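Local atomic coordinates of alpha-glucosidase (Bacteroides thetaiotaomicron, PDB entry 5XFM), a protein that probably hydrolyses both beta-L-arabinopyranosides and alpha-galactosides, as a calcium-binding, bifunctional member of glycoside hydrolase family 97. Residues F514-T519 and A541-F546; A29-N34 and L50-L55. The protein carries 1 engineered substitution. All blocks are in the same frame, centred on the assembly; numbering follows the deposited sequence.

Contact 1 of 2, residues F514-T519 and A541-F546; sequences FQLATT and AVCMDF
Leu-516 reaches across to helix 541-549 with its two methyls apart: CD1 lies against the thiol of Cys-543, 3.8 Å from SG, while CD2 meets the ring of Phe-546, 3.9 Å from its CD2. The phenyl group comes back the other way, passing alongside the leucine side chain. With CG anti to the backbone N (chi1 170°), Phe-546 extends toward helix 512-521 and brings its CE2 corner within 3.8 Å of the carbonyl O of Leu-516. Both helices belong to the TIM-barrel-like catalytic domain, one before and one after strand 526-528 of the parallel sheet; their short segments run almost parallel, at 8°, their axes 10.8 Å apart at closest approach. One turn along from Leu-516, Thr-519 meets the edge of the aromatic ring, its OG1 in the ring plane and 3.3 Å from Phe-546 CE2. That hydroxyl is held by a 2.6 Å bond from Thr-519 OG1 to Leu-516 O, made in the carbonyl plane, and the same oxygen also accepts from Thr-519 N. A serine in place of Phe-546 would probably open a gap between the helices, leaving Leu-516 CD2 and the edge-to-face partner Tyr-607 without their aromatic neighbour. Leu-639 and Ile-641 of strand 636-641 also pack on Phe-546, so its ring lies where the catalytic domain meets the C-terminal beta domain.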
ATOM      1  N   PHE A 514      10.310  19.864   2.064  1.00 26.25           N
ATOM      2  CA  PHE A 514      10.323  18.417   1.838  1.00 25.59           C
ATOM      3  C   PHE A 514       9.143  17.758   2.556  1.00 23.31           C
ATOM      4  O   PHE A 514       8.384  16.988   1.966  1.00 27.31           O
ATOM      5  CB  PHE A 514      11.646  17.802   2.311  1.00 20.44           C
ATOM      6  CG  PHE A 514      11.725  16.302   2.148  1.00 22.60           C
ATOM      7  CD1 PHE A 514      11.110  15.450   3.060  1.00 20.41           C
ATOM      8  CD2 PHE A 514      12.441  15.744   1.098  1.00 22.74           C
ATOM      9  CE1 PHE A 514      11.180  14.079   2.909  1.00 20.95           C
ATOM     10  CE2 PHE A 514      12.520  14.367   0.945  1.00 22.41           C
ATOM     11  CZ  PHE A 514      11.887  13.535   1.850  1.00 22.59           C
ATOM     12  N   GLN A 515       9.020  18.053   3.844  1.00 25.26           N
ATOM     13  CA  GLN A 515       7.956  17.491   4.670  1.00 26.93           C
ATOM     14  C   GLN A 515       6.566  17.842   4.168  1.00 22.41           C
ATOM     15  O   GLN A 515       5.671  16.999   4.192  1.00 28.70           O
ATOM     16  CB  GLN A 515       8.113  17.943   6.128  1.00 23.39           C
ATOM     17  CG  GLN A 515       9.392  17.457   6.777  1.00 27.21           C
ATOM     18  CD  GLN A 515       9.405  15.940   6.899  1.00 30.44           C
ATOM     19  OE1 GLN A 515       8.416  15.331   7.312  1.00 26.02           O
ATOM     20  NE2 GLN A 515      10.527  15.325   6.545  1.00 22.56           N
ATOM     21  N   LEU A 516       6.371  19.102   3.787  1.00 22.63           N
ATOM     22  CA  LEU A 516       5.098  19.566   3.249  1.00 24.44           C
ATOM     23  C   LEU A 516       4.765  18.807   1.950  1.00 28.45           C
ATOM     24  O   LEU A 516       3.642  18.332   1.759  1.00 22.54           O
ATOM     25  CB  LEU A 516       5.139  21.083   3.024  1.00 25.12           C
ATOM     26  CG  LEU A 516       5.442  21.965   4.253  1.00 28.69           C
ATOM     27  CD1 LEU A 516       5.347  23.446   3.917  1.00 31.40           C
ATOM     28  CD2 LEU A 516       4.555  21.645   5.457  1.00 20.38           C
ATOM     29  N   ALA A 517       5.765  18.680   1.081  1.00 18.50           N
ATOM     30  CA  ALA A 517       5.650  17.935  -0.167  1.00 24.04           C
ATOM     31  C   ALA A 517       5.249  16.491   0.092  1.00 26.10           C
ATOM     32  O   ALA A 517       4.529  15.876  -0.696  1.00 23.56           O
ATOM     33  CB  ALA A 517       6.965  17.984  -0.938  1.00 23.03           C
ATOM     34  N   THR A 518       5.735  15.955   1.205  1.00 24.00           N
ATOM     35  CA  THR A 518       5.458  14.576   1.584  1.00 30.10           C
ATOM     36  C   THR A 518       3.970  14.338   1.918  1.00 26.56           C
ATOM     37  O   THR A 518       3.473  13.217   1.808  1.00 22.90           O
ATOM     38  CB  THR A 518       6.371  14.187   2.784  1.00 29.03           C
ATOM     39  OG1 THR A 518       7.620  13.689   2.287  1.00 32.52           O
ATOM     40  CG2 THR A 518       5.743  13.139   3.686  1.00 37.62           C
ATOM     41  N   THR A 519       3.241  15.393   2.274  1.00 24.09           N
ATOM     42  CA  THR A 519       1.803  15.252   2.509  1.00 23.49           C
ATOM     43  C   THR A 519       1.042  15.019   1.201  1.00 28.86           C
ATOM     44  O   THR A 519      -0.072  14.487   1.193  1.00 26.64           O
ATOM     45  CB  THR A 519       1.213  16.485   3.246  1.00 29.36           C
ATOM     46  OG1 THR A 519       1.258  17.641   2.399  1.00 26.21           O
ATOM     47  CG2 THR A 519       1.990  16.754   4.536  1.00 29.70           C
ATOM     48  N   ALA A 541       5.287  30.152   9.982  1.00 36.10           N
ATOM     49  CA  ALA A 541       3.833  30.208   9.872  1.00 32.71           C
ATOM     50  C   ALA A 541       3.319  29.640   8.555  1.00 33.22           C
ATOM     51  O   ALA A 541       2.234  29.076   8.509  1.00 34.66           O
ATOM     52  CB  ALA A 541       3.345  31.639  10.057  1.00 32.22           C
ATOM     53  N   VAL A 542       4.093  29.790   7.487  1.00 32.45           N
ATOM     54  CA  VAL A 542       3.647  29.331   6.178  1.00 28.95           C
ATOM     55  C   VAL A 542       3.478  27.803   6.136  1.00 34.10           C
ATOM     56  O   VAL A 542       2.580  27.286   5.454  1.00 37.08           O
ATOM     57  CB  VAL A 542       4.616  29.792   5.063  1.00 31.99           C
ATOM     58  CG1 VAL A 542       4.644  31.310   4.988  1.00 34.78           C
ATOM     59  CG2 VAL A 542       6.016  29.243   5.288  1.00 30.61           C
ATOM     60  N   CYS A 543       4.315  27.088   6.884  1.00 28.53           N
ATOM     61  CA  CYS A 543       4.211  25.634   6.958  1.00 32.54           C
ATOM     62  C   CYS A 543       2.923  25.205   7.664  1.00 29.10           C
ATOM     63  O   CYS A 543       2.163  24.376   7.158  1.00 29.99           O
ATOM     64  CB  CYS A 543       5.427  25.039   7.669  1.00 25.32           C
ATOM     65  SG  CYS A 543       6.991  25.280   6.790  1.00 28.33           S
ATOM     66  N   MET A 544       2.676  25.779   8.833  1.00 29.43           N
ATOM     67  CA  MET A 544       1.501  25.409   9.609  1.00 30.63           C
ATOM     68  C   MET A 544       0.223  25.844   8.905  1.00 30.71           C
ATOM     69  O   MET A 544      -0.810  25.165   8.990  1.00 29.11           O
ATOM     70  CB  MET A 544       1.591  26.019  11.003  1.00 27.83           C
ATOM     71  CG  MET A 544       2.829  25.569  11.747  1.00 29.86           C
ATOM     72  SD  MET A 544       2.916  23.770  11.798  1.00 30.46           S
ATOM     73  CE  MET A 544       1.485  23.402  12.825  1.00 19.15           C
ATOM     74  N   ASP A 545       0.318  26.959   8.184  1.00 31.52           N
ATOM     75  CA  ASP A 545      -0.781  27.458   7.372  1.00 31.89           C
ATOM     76  C   ASP A 545      -1.099  26.468   6.270  1.00 32.87           C
ATOM     77  O   ASP A 545      -2.267  26.175   6.016  1.00 31.24           O
ATOM     78  CB  ASP A 545      -0.463  28.834   6.774  1.00 35.33           C
ATOM     79  CG  ASP A 545      -0.619  29.960   7.782  1.00 36.22           C
ATOM     80  OD1 ASP A 545      -1.459  29.829   8.697  1.00 40.08           O
ATOM     81  OD2 ASP A 545       0.078  30.987   7.649  1.00 36.91           O
ATOM     82  N   PHE A 546      -0.064  25.964   5.603  1.00 31.49           N
ATOM     83  CA  PHE A 546      -0.286  24.934   4.598  1.00 32.42           C
ATOM     84  C   PHE A 546      -0.966  23.713   5.218  1.00 34.07           C
ATOM     85  O   PHE A 546      -1.965  23.213   4.689  1.00 28.47           O
ATOM     86  CB  PHE A 546       1.019  24.491   3.943  1.00 27.48           C
ATOM     87  CG  PHE A 546       0.866  23.266   3.072  1.00 32.60           C
ATOM     88  CD1 PHE A 546       0.419  23.383   1.765  1.00 36.41           C
ATOM     89  CD2 PHE A 546       1.126  22.001   3.570  1.00 29.35           C
ATOM     90  CE1 PHE A 546       0.260  22.265   0.970  1.00 35.52           C
ATOM     91  CE2 PHE A 546       0.964  20.880   2.778  1.00 28.55           C
ATOM     92  CZ  PHE A 546       0.535  21.012   1.480  1.00 30.60           C
TER

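Contact 2 of 2, residues A29-N34 and L50-L55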
ATOM      1  N   ALA A  29       1.403 -13.908 -24.055  1.00 20.31           N
ATOM      2  CA  ALA A  29       1.298 -15.139 -24.829  1.00 23.13           C
ATOM      3  C   ALA A  29       1.252 -16.357 -23.920  1.00 23.04           C
ATOM      4  O   ALA A  29       1.932 -16.402 -22.898  1.00 20.91           O
ATOM      5  CB  ALA A  29       2.451 -15.247 -25.802  1.00 23.29           C
ATOM      6  N   VAL A  30       0.464 -17.353 -24.310  1.00 22.82           N
ATOM      7  CA  VAL A  30       0.283 -18.535 -23.479  1.00 21.82           C
ATOM      8  C   VAL A  30       0.841 -19.795 -24.129  1.00 20.45           C
ATOM      9  O   VAL A  30       0.590 -20.071 -25.303  1.00 25.77           O
ATOM     10  CB  VAL A  30      -1.219 -18.750 -23.145  1.00 22.90           C
ATOM     11  CG1 VAL A  30      -1.406 -19.948 -22.237  1.00 17.56           C
ATOM     12  CG2 VAL A  30      -1.796 -17.509 -22.490  1.00 25.99           C
ATOM     13  N   PHE A  31       1.609 -20.548 -23.348  1.00 20.90           N
ATOM     14  CA  PHE A  31       2.254 -21.767 -23.808  1.00 22.37           C
ATOM     15  C   PHE A  31       1.850 -22.936 -22.921  1.00 24.77           C
ATOM     16  O   PHE A  31       2.379 -23.100 -21.822  1.00 23.35           O
ATOM     17  CB  PHE A  31       3.782 -21.632 -23.793  1.00 19.95           C
ATOM     18  CG  PHE A  31       4.311 -20.432 -24.534  1.00 18.62           C
ATOM     19  CD1 PHE A  31       4.361 -19.186 -23.929  1.00 21.71           C
ATOM     20  CD2 PHE A  31       4.803 -20.566 -25.825  1.00 27.61           C
ATOM     21  CE1 PHE A  31       4.869 -18.087 -24.613  1.00 24.02           C
ATOM     22  CE2 PHE A  31       5.312 -19.475 -26.514  1.00 22.84           C
ATOM     23  CZ  PHE A  31       5.345 -18.234 -25.907  1.00 23.47           C
ATOM     24  N   VAL A  32       0.935 -23.764 -23.412  1.00 23.72           N
ATOM     25  CA  VAL A  32       0.460 -24.918 -22.656  1.00 24.64           C
ATOM     26  C   VAL A  32       0.647 -26.230 -23.404  1.00 25.26           C
ATOM     27  O   VAL A  32       1.209 -27.184 -22.872  1.00 25.55           O
ATOM     28  CB  VAL A  32      -1.032 -24.764 -22.293  1.00 25.91           C
ATOM     29  CG1 VAL A  32      -1.541 -25.995 -21.544  1.00 24.65           C
ATOM     30  CG2 VAL A  32      -1.242 -23.495 -21.487  1.00 23.71           C
ATOM     31  N   GLN A  33       0.158 -26.266 -24.641  1.00 34.33           N
ATOM     32  CA  GLN A  33       0.213 -27.468 -25.461  1.00 32.63           C
ATOM     33  C   GLN A  33       1.648 -27.947 -25.672  1.00 31.51           C
ATOM     34  O   GLN A  33       2.531 -27.164 -26.016  1.00 34.36           O
ATOM     35  CB  GLN A  33      -0.461 -27.228 -26.820  1.00 36.83           C
ATOM     36  CG  GLN A  33      -1.979 -26.999 -26.786  1.00 34.71           C
ATOM     37  CD  GLN A  33      -2.739 -28.120 -26.086  1.00 38.78           C
ATOM     38  OE1 GLN A  33      -3.501 -27.875 -25.162  1.00 34.77           O
ATOM     39  NE2 GLN A  33      -2.500 -29.355 -26.501  1.00 42.27           N
ATOM     40  N   ASN A  34       1.858 -29.243 -25.450  1.00 32.39           N
ATOM     41  CA  ASN A  34       3.153 -29.910 -25.619  1.00 36.14           C
ATOM     42  C   ASN A  34       4.290 -29.349 -24.765  1.00 40.27           C
ATOM     43  O   ASN A  34       5.468 -29.606 -25.029  1.00 43.39           O
ATOM     44  CB  ASN A  34       3.560 -29.854 -27.092  1.00 35.12           C
ATOM     45  CG  ASN A  34       2.490 -30.404 -28.009  1.00 37.97           C
ATOM     46  OD1 ASN A  34       2.025 -29.716 -28.919  1.00 40.53           O
ATOM     47  ND2 ASN A  34       2.082 -31.648 -27.769  1.00 39.29           N
ATOM     48  N   LEU A  50       8.532  -9.919 -19.611  1.00 16.97           N
ATOM     49  CA  LEU A  50       8.618 -11.162 -18.864  1.00 20.04           C
ATOM     50  C   LEU A  50       8.885 -12.277 -19.847  1.00 22.65           C
ATOM     51  O   LEU A  50       8.193 -12.399 -20.854  1.00 20.82           O
ATOM     52  CB  LEU A  50       7.327 -11.455 -18.094  1.00 19.95           C
ATOM     53  CG  LEU A  50       7.078 -10.765 -16.752  1.00 25.20           C
ATOM     54  CD1 LEU A  50       6.541  -9.366 -16.985  1.00 21.30           C
ATOM     55  CD2 LEU A  50       6.090 -11.583 -15.927  1.00 22.43           C
ATOM     56  N   GLU A  51       9.910 -13.071 -19.580  1.00 23.10           N
ATOM     57  CA  GLU A  51      10.124 -14.267 -20.367  1.00 23.45           C
ATOM     58  C   GLU A  51       9.179 -15.358 -19.892  1.00 25.48           C
ATOM     59  O   GLU A  51       8.330 -15.128 -19.028  1.00 21.36           O
ATOM     60  CB  GLU A  51      11.584 -14.708 -20.327  1.00 27.24           C
ATOM     61  CG  GLU A  51      12.511 -13.628 -20.865  1.00 35.66           C
ATOM     62  CD  GLU A  51      13.944 -14.064 -20.944  1.00 41.38           C
ATOM     63  OE1 GLU A  51      14.449 -14.633 -19.957  1.00 52.94           O
ATOM     64  OE2 GLU A  51      14.550 -13.882 -22.021  1.00 52.19           O
ATOM     65  N   LYS A  52       9.325 -16.541 -20.469  1.00 27.23           N
ATOM     66  CA  LYS A  52       8.441 -17.647 -20.164  1.00 24.05           C
ATOM     67  C   LYS A  52       8.401 -17.931 -18.663  1.00 22.31           C
ATOM     68  O   LYS A  52       9.388 -18.347 -18.049  1.00 24.49           O
ATOM     69  CB  LYS A  52       8.894 -18.859 -20.959  1.00 22.05           C
ATOM     70  CG  LYS A  52       8.627 -18.662 -22.449  1.00 29.85           C
ATOM     71  CD  LYS A  52       9.130 -19.811 -23.272  1.00 32.35           C
ATOM     72  CE  LYS A  52       8.444 -21.081 -22.872  1.00 36.92           C
ATOM     73  NZ  LYS A  52       8.255 -21.975 -24.045  1.00 44.10           N
ATOM     74  N   SER A  53       7.230 -17.671 -18.088  1.00 22.41           N
ATOM     75  CA  SER A  53       7.020 -17.701 -16.644  1.00 23.45           C
ATOM     76  C   SER A  53       6.001 -18.769 -16.286  1.00 20.16           C
ATOM     77  O   SER A  53       4.962 -18.873 -16.929  1.00 18.45           O
ATOM     78  CB  SER A  53       6.537 -16.336 -16.149  1.00 20.65           C
ATOM     79  OG  SER A  53       7.458 -15.307 -16.468  1.00 24.07           O
ATOM     80  N   PRO A  54       6.290 -19.564 -15.253  1.00 20.33           N
ATOM     81  CA  PRO A  54       5.486 -20.753 -14.956  1.00 21.16           C
ATOM     82  C   PRO A  54       4.060 -20.433 -14.498  1.00 24.89           C
ATOM     83  O   PRO A  54       3.807 -19.394 -13.880  1.00 19.99           O
ATOM     84  CB  PRO A  54       6.274 -21.442 -13.831  1.00 19.45           C
ATOM     85  CG  PRO A  54       7.628 -20.813 -13.845  1.00 19.29           C
ATOM     86  CD  PRO A  54       7.428 -19.424 -14.337  1.00 19.81           C
ATOM     87  N   LEU A  55       3.138 -21.324 -14.845  1.00 22.76           N
ATOM     88  CA  LEU A  55       1.751 -21.260 -14.396  1.00 20.98           C
ATOM     89  C   LEU A  55       1.410 -22.546 -13.669  1.00 18.96           C
ATOM     90  O   LEU A  55       2.128 -23.538 -13.778  1.00 17.59           O
ATOM     91  CB  LEU A  55       0.794 -21.058 -15.573  1.00 24.05           C
ATOM     92  CG  LEU A  55       0.772 -19.719 -16.307  1.00 25.41           C
ATOM     93  CD1 LEU A  55      -0.009 -19.850 -17.602  1.00 19.63           C
ATOM     94  CD2 LEU A  55       0.148 -18.659 -15.418  1.00 18.73           C
TER
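Lys-52 carries its ammonium group over one face of the Phe-31 ring in a cation-pi contact. The two residues come from an antiparallel sheet of the N-terminal domain, whose family belongs to the galactose-mutarotase clan, and they meet across an intervening strand, 39-44, which pairs with strands 26-31 and 47-59. Cys-39 of that middle strand touches both side chains. NZ of Lys-52 stands 4.5 Å from the centroid of the Phe-31 ring and 25° off its normal, displaced toward the CG-CD2 bond, so that Phe-31 CD2 is the nearest ring atom to NZ at 4.1 Å. Phe-31 has CG beside the backbone N and anti to the carbonyl carbon (chi1 -53°), and the lysine chain crosses the aromatic side chain at about a right angle. Extended at chi2, the lysine then bends at chi3 (61°) and again at chi4; these bends carry NZ over the ring although CB does not point directly at segment 29-34. Lys-52 itself stands at a corner of the chain, and its carbonyl O is hydrogen-bonded to Arg-147 NE. Just around this corner, Ser-53 OG, which is also hydrogen-bonded to Arg-147 N, donates to Glu-51 O at 2.7 Å from a position tilted out of the carbonyl plane.

In the fold
From the N terminus, the chain first forms contact 2, where 50-55, after strand 39-44 and the turn that follows it, comes back one strand away from 29-34. This closes a local loop of 15 intervening residues within the N-terminal beta domain. The chain then builds the rest of the two antiparallel sheets and most of the TIM-barrel-like domain before contact 1 closes a loop of 21 residues that includes strand 526-528, the last strand of the parallel sheet along the chain. The loops lie in series, neither nested nor crossed. The contact centres lie 49 Å apart, on opposite sides of the chain's centre; contact 2 joins two strands across the one between them, contact 1 two barrel-domain helices beside the C-terminal sheet.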